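Local coordinates for uncharacterized protein (Bacteroides eggerthii DSM 20697, PDB 4ECO), which is of unknown function but, as a leucine-rich repeat protein, probably offers a surface for binding other proteins, at residues D293-L298 / K318-E323; T263-F268 / E289-D294; L520-F525 / I543-D548. One frame throughout, in Å; residues are numbered along the deposited sequence. Where two conformers were deposited one is given.

How the interactions relate
Followed from the N terminus, interaction 2 comes first: the loop 263-268, after strand 253-257, is met again by 289-294 on helix 288-300. Interaction 1 takes over on the same helix and closes on the loop 318-323 that leads into helix 323-326. The two neither nest nor lie fully apart, the second opening on Asp-293 and Asp-294, where the first closes. Their centres are about 9 Å apart, and they bind one helix to the loops before and after it; a salt bridge from Lys-318 to Glu-289 joins them. Interaction 3 is separate, its centre about 48 Å from that of interaction 1 and about 52 Å from that of interaction 2, and ties the turns that follow strands 517-519 and 540-542.

Interaction 1: D293-L298 / K318-E323; sequences DDWQAL and KTFPVE
Gln-296 OE1 is gripped by two donors, Val-322 N across the contact and the ammonium of Lys-292 one helical turn earlier. The Val-322 N to Gln-296 OE1 bond is 3.1 Å long and nearly straight at 166°, but the donor stands above the amide carbonyl plane, 43° out of it. Chi1 of Gln-296 (-163°) puts CG anti to the backbone N, and the chain, extended beyond CG, carries the amide on to Val-322. On the way Gln-296 CB lies 3.7 Å from Pro-321 CB, the two side chains running antiparallel alongside one another.

The apolar half of the contact belongs to Trp-295. Pro-321 CD sits over one face of the indole, 3.8 Å from the centroid of the six-membered ring and near its normal, which satisfies a CH-pi geometry. Pro-321 CG covers the pyrrole end, 3.6 Å from Trp-295 CG. At the far end of the indole, Trp-295 CZ3 and CH2 meet the CD1-CE1 side of Phe-320, with CZ3 to CD1 at 3.5 Å. The planes of these two rings are oblique and their centroids 4.9 Å apart. Phe-320 continues inward onto Leu-335 of strand 334-336 and Leu-326 of helix 323-326.

Helix 288-300 is thereby packed against the following loop of the leucine-rich repeat solenoid. Pro-321 gives its ring carbons to the indole, and Val-322, at the N-cap position before helix 323-326, gives its N-H to the glutamine. The ammonium would probably polarise the Gln-296 amide, while the two N-H groups hold its oxygen end in place.

Interaction 2: T263-F268 / E289-D294; sequences TKLPTF and EQLKDD
Leu-265 and Asp-294 carry the polar core of this contact, which fastens helix 288-300 to the preceding loop of a leucine-rich repeat solenoid. Leu-265 N donates to Asp-294 OD2 at 2.9 Å, with an N-H...O angle of 168°. The approach is straight along the N-H yet comes from above the carboxylate, 57° out of its plane. Asp-294 CG is anti to its own carbonyl carbon (chi1 -68°), which puts it beside the backbone N; OD2 then meets the loop amide.

Around this bond lies an apolar first shell. Leu-265 CD1 rests 3.6 Å from Asp-294 CB, so the same leucine gives its amide to the carboxylate and its methyl to the methylene behind it. The Leu-265 side chain also crosses that of Leu-291, whose CD1 is 3.8 Å from Leu-265 CG and also approaches CD2. One turn back along the helix from Asp-294, Gln-290 CG packs 3.7 Å from Lys-264 CB and lies close to the carbonyl oxygen of Thr-263.

The second shell explains the placement. Gln-290 bends at chi2, and its NE2 turns back toward the Asp-294 carboxylate, giving weak hydrogen bonds to OD2 at 3.5 Å and to OD1 at 3.3 Å; these would help to steady the acid's rotation. The backbone of Gln-290 is engaged too, its N with Ser-287 OG. Farther out, Leu-265 touches Ile-286, and Leu-291, on the helix, touches Asn-315. Lys-264 runs extended beyond CG, leading away from the helix, and any attraction between it and the acid would be long-range: Lys-264 NZ stays 6.7 Å from Asp-294 OD1.

Interaction 3: L520-F525 / I543-D548; sequences LSYNSF and IRNQRD
Gln-546 and Leu-520 meet where two successive leucine-rich repeats stack, and Gln-546 stands at the place that the LxxLxLxxN motif gives to asparagine. Asn-523 holds that place one repeat earlier.

Side-chain bonds dominate. Gln-546 NE2 donates to Leu-520 O (3.1 Å) and to Arg-544 O (2.9 Å). Gln-546 OE1 accepts from Phe-525 N at 3.2 Å, in the carbonyl plane and on a lone pair. Asn-523 ND2 reaches the same Leu-520 O from the opposite face of its plane, and also serves Leu-495 O while OD1 takes Leu-500 N, repeating the pattern. Gln-546 makes its turn through a bend at chi2 (-58°), which sets CD beside the backbone. An alanine here would probably leave Phe-525 N without this acceptor and take one donor each from Leu-520 O and Arg-544 O, which would keep Asn-523 ND2 and Tyr-522 N. Ser-521 OG, which also engages Asp-519, accepts from Arg-544 N, and Ser-524 OG donates to Arg-547 O.

Backbone bonds set the register: Tyr-522 N to Arg-544 O (2.8 Å, 169°) and Arg-547 N to Asn-523 O (2.9 Å).

Among ring contacts, Tyr-522 stacks on Phe-497; Asn-545 CB over a face of the Tyr-522 ring is doubtful, since Asn-545 has two conformers.

Apolar packing is centred on one methyl: Ile-543 CD1 lies 3.9 Å from Leu-520 CD1 and 4.0 Å from Phe-525 CD2.

Interaction 1: D293-L298 / K318-E323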
# COMPACT_ATOMS: atom_id res chain seq x y z
N ASP A 293 -16.47 11.32 13.35
CA ASP A 293 -17.84 11.17 13.83
C ASP A 293 -18.65 10.19 12.94
O ASP A 293 -19.36 9.35 13.49
CB ASP A 293 -18.53 12.54 13.92
CG ASP A 293 -18.04 13.39 15.08
OD1 ASP A 293 -17.51 12.82 16.08
OD2 ASP A 293 -18.21 14.64 15.03
N ASP A 294 -18.51 10.27 11.60
CA ASP A 294 -19.20 9.36 10.67
C ASP A 294 -18.66 7.93 10.84
O ASP A 294 -19.47 6.99 10.88
CB ASP A 294 -19.07 9.82 9.21
CG ASP A 294 -19.80 11.11 8.85
OD1 ASP A 294 -20.98 11.28 9.30
OD2 ASP A 294 -19.24 11.91 8.06
N TRP A 295 -17.31 7.77 10.98
CA TRP A 295 -16.67 6.47 11.24
C TRP A 295 -17.19 5.92 12.57
O TRP A 295 -17.63 4.75 12.60
CB TRP A 295 -15.13 6.60 11.24
CG TRP A 295 -14.34 5.32 11.43
CD1 TRP A 295 -14.82 4.07 11.69
CD2 TRP A 295 -12.89 5.20 11.42
NE1 TRP A 295 -13.78 3.17 11.83
CE2 TRP A 295 -12.59 3.84 11.68
CE3 TRP A 295 -11.83 6.11 11.23
CZ2 TRP A 295 -11.26 3.37 11.75
CZ3 TRP A 295 -10.53 5.63 11.27
CH2 TRP A 295 -10.25 4.28 11.53
N GLN A 296 -17.24 6.77 13.64
CA GLN A 296 -17.72 6.36 14.97
C GLN A 296 -19.12 5.83 14.88
O GLN A 296 -19.41 4.76 15.44
CB GLN A 296 -17.64 7.51 15.98
CG GLN A 296 -17.73 7.02 17.43
CD GLN A 296 -17.19 7.98 18.47
OE1 GLN A 296 -15.99 8.32 18.53
NE2 GLN A 296 -18.07 8.36 19.36
N ALA A 297 -19.98 6.56 14.15
CA ALA A 297 -21.39 6.25 13.92
C ALA A 297 -21.54 4.87 13.27
O ALA A 297 -22.41 4.09 13.67
CB ALA A 297 -22.03 7.32 13.06
N LEU A 298 -20.65 4.55 12.29
CA LEU A 298 -20.62 3.26 11.61
C LEU A 298 -20.30 2.13 12.60
O LEU A 298 -21.04 1.15 12.64
CB LEU A 298 -19.63 3.27 10.44
CG LEU A 298 -20.11 3.97 9.16
CD1 LEU A 298 -18.96 4.28 8.25
CD2 LEU A 298 -21.15 3.15 8.45
N LYS A 318 -7.83 13.59 12.10
CA LYS A 318 -6.78 13.99 13.06
C LYS A 318 -6.61 12.89 14.10
O LYS A 318 -5.56 12.81 14.72
CB LYS A 318 -7.08 15.35 13.71
CG LYS A 318 -6.66 16.53 12.85
CD LYS A 318 -7.21 17.81 13.42
CE LYS A 318 -7.19 18.94 12.42
NZ LYS A 318 -8.17 20.01 12.80
N THR A 319 -7.61 12.02 14.25
CA THR A 319 -7.60 10.87 15.17
C THR A 319 -8.71 9.90 14.74
O THR A 319 -9.51 10.22 13.86
CB THR A 319 -7.75 11.32 16.67
OG1 THR A 319 -7.37 10.25 17.56
CG2 THR A 319 -9.14 11.83 17.01
N PHE A 320 -8.75 8.73 15.39
CA PHE A 320 -9.75 7.68 15.20
C PHE A 320 -10.88 7.86 16.16
O PHE A 320 -10.67 8.50 17.20
CB PHE A 320 -9.10 6.29 15.48
CG PHE A 320 -8.08 5.73 14.52
CD1 PHE A 320 -7.79 6.38 13.33
CD2 PHE A 320 -7.43 4.54 14.79
CE1 PHE A 320 -6.87 5.86 12.43
CE2 PHE A 320 -6.50 4.01 13.90
CZ PHE A 320 -6.23 4.68 12.72
N PRO A 321 -12.06 7.20 15.94
CA PRO A 321 -13.11 7.21 16.97
C PRO A 321 -12.62 6.60 18.30
O PRO A 321 -11.58 5.91 18.33
CB PRO A 321 -14.19 6.33 16.33
CG PRO A 321 -13.94 6.42 14.87
CD PRO A 321 -12.47 6.38 14.78
N VAL A 322 -13.37 6.84 19.39
CA VAL A 322 -13.11 6.35 20.76
C VAL A 322 -12.89 4.81 20.76
O VAL A 322 -13.55 4.10 19.98
CB VAL A 322 -14.30 6.76 21.67
CG1 VAL A 322 -14.14 6.21 23.08
CG2 VAL A 322 -14.46 8.28 21.68
N GLU A 323 -11.95 4.32 21.64
CA GLU A 323 -11.59 2.91 21.79
C GLU A 323 -12.83 2.01 21.92
O GLU A 323 -12.89 0.98 21.26
CB GLU A 323 -10.67 2.69 23.02
CG GLU A 323 -9.34 3.43 22.97
CD GLU A 323 -8.15 2.77 23.64
OE1 GLU A 323 -8.32 1.69 24.26
OE2 GLU A 323 -7.03 3.31 23.52

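Interaction 2: T263-F268 / E289-D294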
# COMPACT_ATOMS: atom_id res chain seq x y z
N THR A 263 -19.41 16.99 2.66
CA THR A 263 -18.99 17.65 3.89
C THR A 263 -19.18 16.68 5.04
O THR A 263 -18.73 16.94 6.16
CB THR A 263 -19.71 18.99 4.12
OG1 THR A 263 -21.12 18.84 3.96
CG2 THR A 263 -19.18 20.08 3.23
N LYS A 264 -19.82 15.54 4.74
CA LYS A 264 -20.09 14.41 5.64
C LYS A 264 -20.33 13.19 4.80
O LYS A 264 -20.56 13.31 3.60
CB LYS A 264 -21.30 14.69 6.58
CG LYS A 264 -22.67 14.62 5.89
CD LYS A 264 -23.82 14.78 6.85
CE LYS A 264 -25.07 14.21 6.23
NZ LYS A 264 -26.29 14.67 6.95
N LEU A 265 -20.27 12.00 5.40
CA LEU A 265 -20.55 10.76 4.66
C LEU A 265 -22.04 10.60 4.49
O LEU A 265 -22.77 10.98 5.42
CB LEU A 265 -19.95 9.50 5.34
CG LEU A 265 -18.43 9.42 5.44
CD1 LEU A 265 -18.01 8.17 6.17
CD2 LEU A 265 -17.78 9.44 4.07
N PRO A 266 -22.54 10.06 3.34
CA PRO A 266 -23.99 9.85 3.19
C PRO A 266 -24.50 8.94 4.31
O PRO A 266 -23.81 8.01 4.75
CB PRO A 266 -24.15 9.25 1.79
CG PRO A 266 -22.83 8.80 1.39
CD PRO A 266 -21.80 9.57 2.16
N THR A 267 -25.66 9.27 4.84
CA THR A 267 -26.25 8.63 6.02
C THR A 267 -26.79 7.21 5.79
O THR A 267 -27.08 6.50 6.77
CB THR A 267 -27.38 9.51 6.54
OG1 THR A 267 -28.36 9.65 5.52
CG2 THR A 267 -26.88 10.89 6.99
N PHE A 268 -26.91 6.78 4.52
CA PHE A 268 -27.46 5.47 4.21
C PHE A 268 -26.49 4.35 4.62
O PHE A 268 -26.94 3.22 4.83
CB PHE A 268 -27.83 5.36 2.72
CG PHE A 268 -26.70 5.04 1.77
CD1 PHE A 268 -25.95 6.06 1.20
CD2 PHE A 268 -26.41 3.72 1.43
CE1 PHE A 268 -24.91 5.76 0.31
CE2 PHE A 268 -25.36 3.42 0.56
CZ PHE A 268 -24.62 4.44 0.00
N GLU A 289 -12.91 16.06 11.96
CA GLU A 289 -13.84 15.89 13.06
C GLU A 289 -15.11 15.14 12.56
O GLU A 289 -15.54 14.15 13.15
CB GLU A 289 -14.19 17.29 13.64
CG GLU A 289 -13.03 18.10 14.22
CD GLU A 289 -11.88 18.51 13.32
OE1 GLU A 289 -12.09 18.65 12.09
OE2 GLU A 289 -10.75 18.69 13.84
N GLN A 290 -15.68 15.61 11.44
CA GLN A 290 -16.89 15.06 10.83
C GLN A 290 -16.69 13.61 10.35
O GLN A 290 -17.59 12.78 10.52
CB GLN A 290 -17.35 15.96 9.66
CG GLN A 290 -18.71 15.61 9.05
CD GLN A 290 -19.82 15.54 10.07
OE1 GLN A 290 -20.16 16.52 10.76
NE2 GLN A 290 -20.38 14.36 10.21
N LEU A 291 -15.52 13.31 9.73
CA LEU A 291 -15.23 11.97 9.24
C LEU A 291 -15.03 11.02 10.44
O LEU A 291 -15.52 9.89 10.39
CB LEU A 291 -14.03 11.97 8.30
CG LEU A 291 -13.82 10.71 7.46
CD1 LEU A 291 -14.92 10.53 6.45
CD2 LEU A 291 -12.50 10.74 6.76
N LYS A 292 -14.38 11.51 11.54
CA LYS A 292 -14.17 10.75 12.78
C LYS A 292 -15.54 10.36 13.36
O LYS A 292 -15.74 9.21 13.76
CB LYS A 292 -13.34 11.56 13.79
CG LYS A 292 -13.15 10.92 15.19
CD LYS A 292 -13.14 11.97 16.30
CE LYS A 292 -14.43 12.05 17.11
NZ LYS A 292 -14.58 10.94 18.11
N ASP A 293 -16.47 11.32 13.35
CA ASP A 293 -17.84 11.17 13.83
C ASP A 293 -18.65 10.19 12.94
O ASP A 293 -19.36 9.35 13.49
CB ASP A 293 -18.53 12.54 13.92
CG ASP A 293 -18.04 13.39 15.08
OD1 ASP A 293 -17.51 12.82 16.08
OD2 ASP A 293 -18.21 14.64 15.03
N ASP A 294 -18.51 10.27 11.60
CA ASP A 294 -19.20 9.36 10.67
C ASP A 294 -18.66 7.93 10.84
O ASP A 294 -19.47 6.99 10.88
CB ASP A 294 -19.07 9.82 9.21
CG ASP A 294 -19.80 11.11 8.85
OD1 ASP A 294 -20.98 11.28 9.30
OD2 ASP A 294 -19.24 11.91 8.06

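Interaction 3: L520-F525 / I543-D548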
# COMPACT_ATOMS: atom_id res chain seq x y z
N LEU A 520 27.87 -0.05 3.74
CA LEU A 520 28.38 0.93 4.70
C LEU A 520 28.73 2.25 3.98
O LEU A 520 29.47 3.08 4.53
CB LEU A 520 29.64 0.36 5.41
CG LEU A 520 29.51 -1.00 6.10
CD1 LEU A 520 30.84 -1.57 6.40
CD2 LEU A 520 28.65 -0.91 7.36
N SER A 521 28.18 2.46 2.77
CA SER A 521 28.45 3.66 2.01
C SER A 521 27.92 4.87 2.75
O SER A 521 26.84 4.80 3.38
CB SER A 521 27.84 3.58 0.62
OG SER A 521 28.52 2.62 -0.17
N TYR A 522 28.70 5.99 2.70
CA TYR A 522 28.37 7.27 3.34
C TYR A 522 28.43 7.13 4.85
O TYR A 522 27.43 7.24 5.55
CB TYR A 522 27.01 7.80 2.90
CG TYR A 522 26.99 8.11 1.43
CD1 TYR A 522 27.42 9.35 0.96
CD2 TYR A 522 26.56 7.17 0.49
CE1 TYR A 522 27.38 9.65 -0.40
CE2 TYR A 522 26.53 7.46 -0.87
CZ TYR A 522 26.98 8.70 -1.31
OH TYR A 522 26.98 9.07 -2.64
N ASN A 523 29.64 6.88 5.33
CA ASN A 523 29.93 6.72 6.74
C ASN A 523 31.30 7.38 7.04
O ASN A 523 31.76 8.20 6.25
CB ASN A 523 29.86 5.25 7.14
CG ASN A 523 28.46 4.87 7.59
OD1 ASN A 523 28.00 5.29 8.65
ND2 ASN A 523 27.76 4.08 6.79
N SER A 524 31.91 7.08 8.18
CA SER A 524 33.11 7.80 8.57
C SER A 524 34.30 6.89 8.89
O SER A 524 35.18 7.30 9.63
CB SER A 524 32.80 8.67 9.78
OG SER A 524 31.69 9.51 9.48
N PHE A 525 34.35 5.71 8.28
CA PHE A 525 35.47 4.79 8.48
C PHE A 525 36.76 5.36 7.95
O PHE A 525 36.79 5.82 6.80
CB PHE A 525 35.20 3.43 7.80
CG PHE A 525 34.11 2.62 8.45
CD1 PHE A 525 34.38 1.85 9.59
CD2 PHE A 525 32.81 2.67 7.97
CE1 PHE A 525 33.35 1.13 10.22
CE2 PHE A 525 31.78 1.96 8.61
CZ PHE A 525 32.06 1.19 9.72
N ILE A 543 31.32 0.61 0.50
CA ILE A 543 32.03 1.46 1.44
C ILE A 543 32.40 2.77 0.70
O ILE A 543 33.43 3.39 0.96
CB ILE A 543 33.25 0.73 2.12
CG1 ILE A 543 33.76 1.43 3.40
CG2 ILE A 543 34.39 0.26 1.16
CD1 ILE A 543 33.52 0.68 4.59
N ARG A 544 31.50 3.20 -0.21
CA ARG A 544 31.63 4.44 -0.97
C ARG A 544 31.54 5.68 -0.07
O ARG A 544 30.96 5.62 1.02
CB ARG A 544 30.53 4.51 -2.03
CG ARG A 544 30.85 3.88 -3.38
CD ARG A 544 29.79 4.22 -4.44
NE ARG A 544 29.52 5.67 -4.47
CZ ARG A 544 30.15 6.54 -5.24
NH1 ARG A 544 31.07 6.14 -6.11
NH2 ARG A 544 29.85 7.83 -5.17
N ASN A 545 32.10 6.82 -0.56
CA ASN A 545 32.07 8.17 0.01
C ASN A 545 32.24 8.23 1.55
O ASN A 545 31.40 8.80 2.25
CB ASN A 545 30.76 8.89 -0.36
CG ASN A 545 30.56 9.11 -1.84
OD1 ASN A 545 30.23 8.20 -2.59
ND2 ASN A 545 30.75 10.33 -2.29
N GLN A 546 33.37 7.73 2.07
CA GLN A 546 33.63 7.83 3.52
C GLN A 546 34.15 9.24 3.84
O GLN A 546 35.14 9.69 3.26
CB GLN A 546 34.62 6.76 4.01
CG GLN A 546 34.16 5.33 3.79
CD GLN A 546 32.85 5.02 4.45
OE1 GLN A 546 32.76 4.93 5.66
NE2 GLN A 546 31.83 4.82 3.65
N ARG A 547 33.45 9.96 4.73
CA ARG A 547 33.78 11.34 5.10
C ARG A 547 33.66 11.60 6.61
O ARG A 547 32.83 10.97 7.27
CB ARG A 547 32.85 12.35 4.38
CG ARG A 547 32.86 12.35 2.86
CD ARG A 547 34.12 12.89 2.20
NE ARG A 547 34.00 12.76 0.76
CZ ARG A 547 34.26 11.64 0.09
NH1 ARG A 547 34.73 10.58 0.72
NH2 ARG A 547 34.08 11.59 -1.23
N ASP A 548 34.44 12.57 7.14
CA ASP A 548 34.31 12.94 8.55
C ASP A 548 33.41 14.19 8.64
O ASP A 548 32.86 14.63 7.62
CB ASP A 548 35.68 13.14 9.23
CG ASP A 548 36.57 14.27 8.73
OD1 ASP A 548 36.08 15.11 7.94
OD2 ASP A 548 37.75 14.32 9.16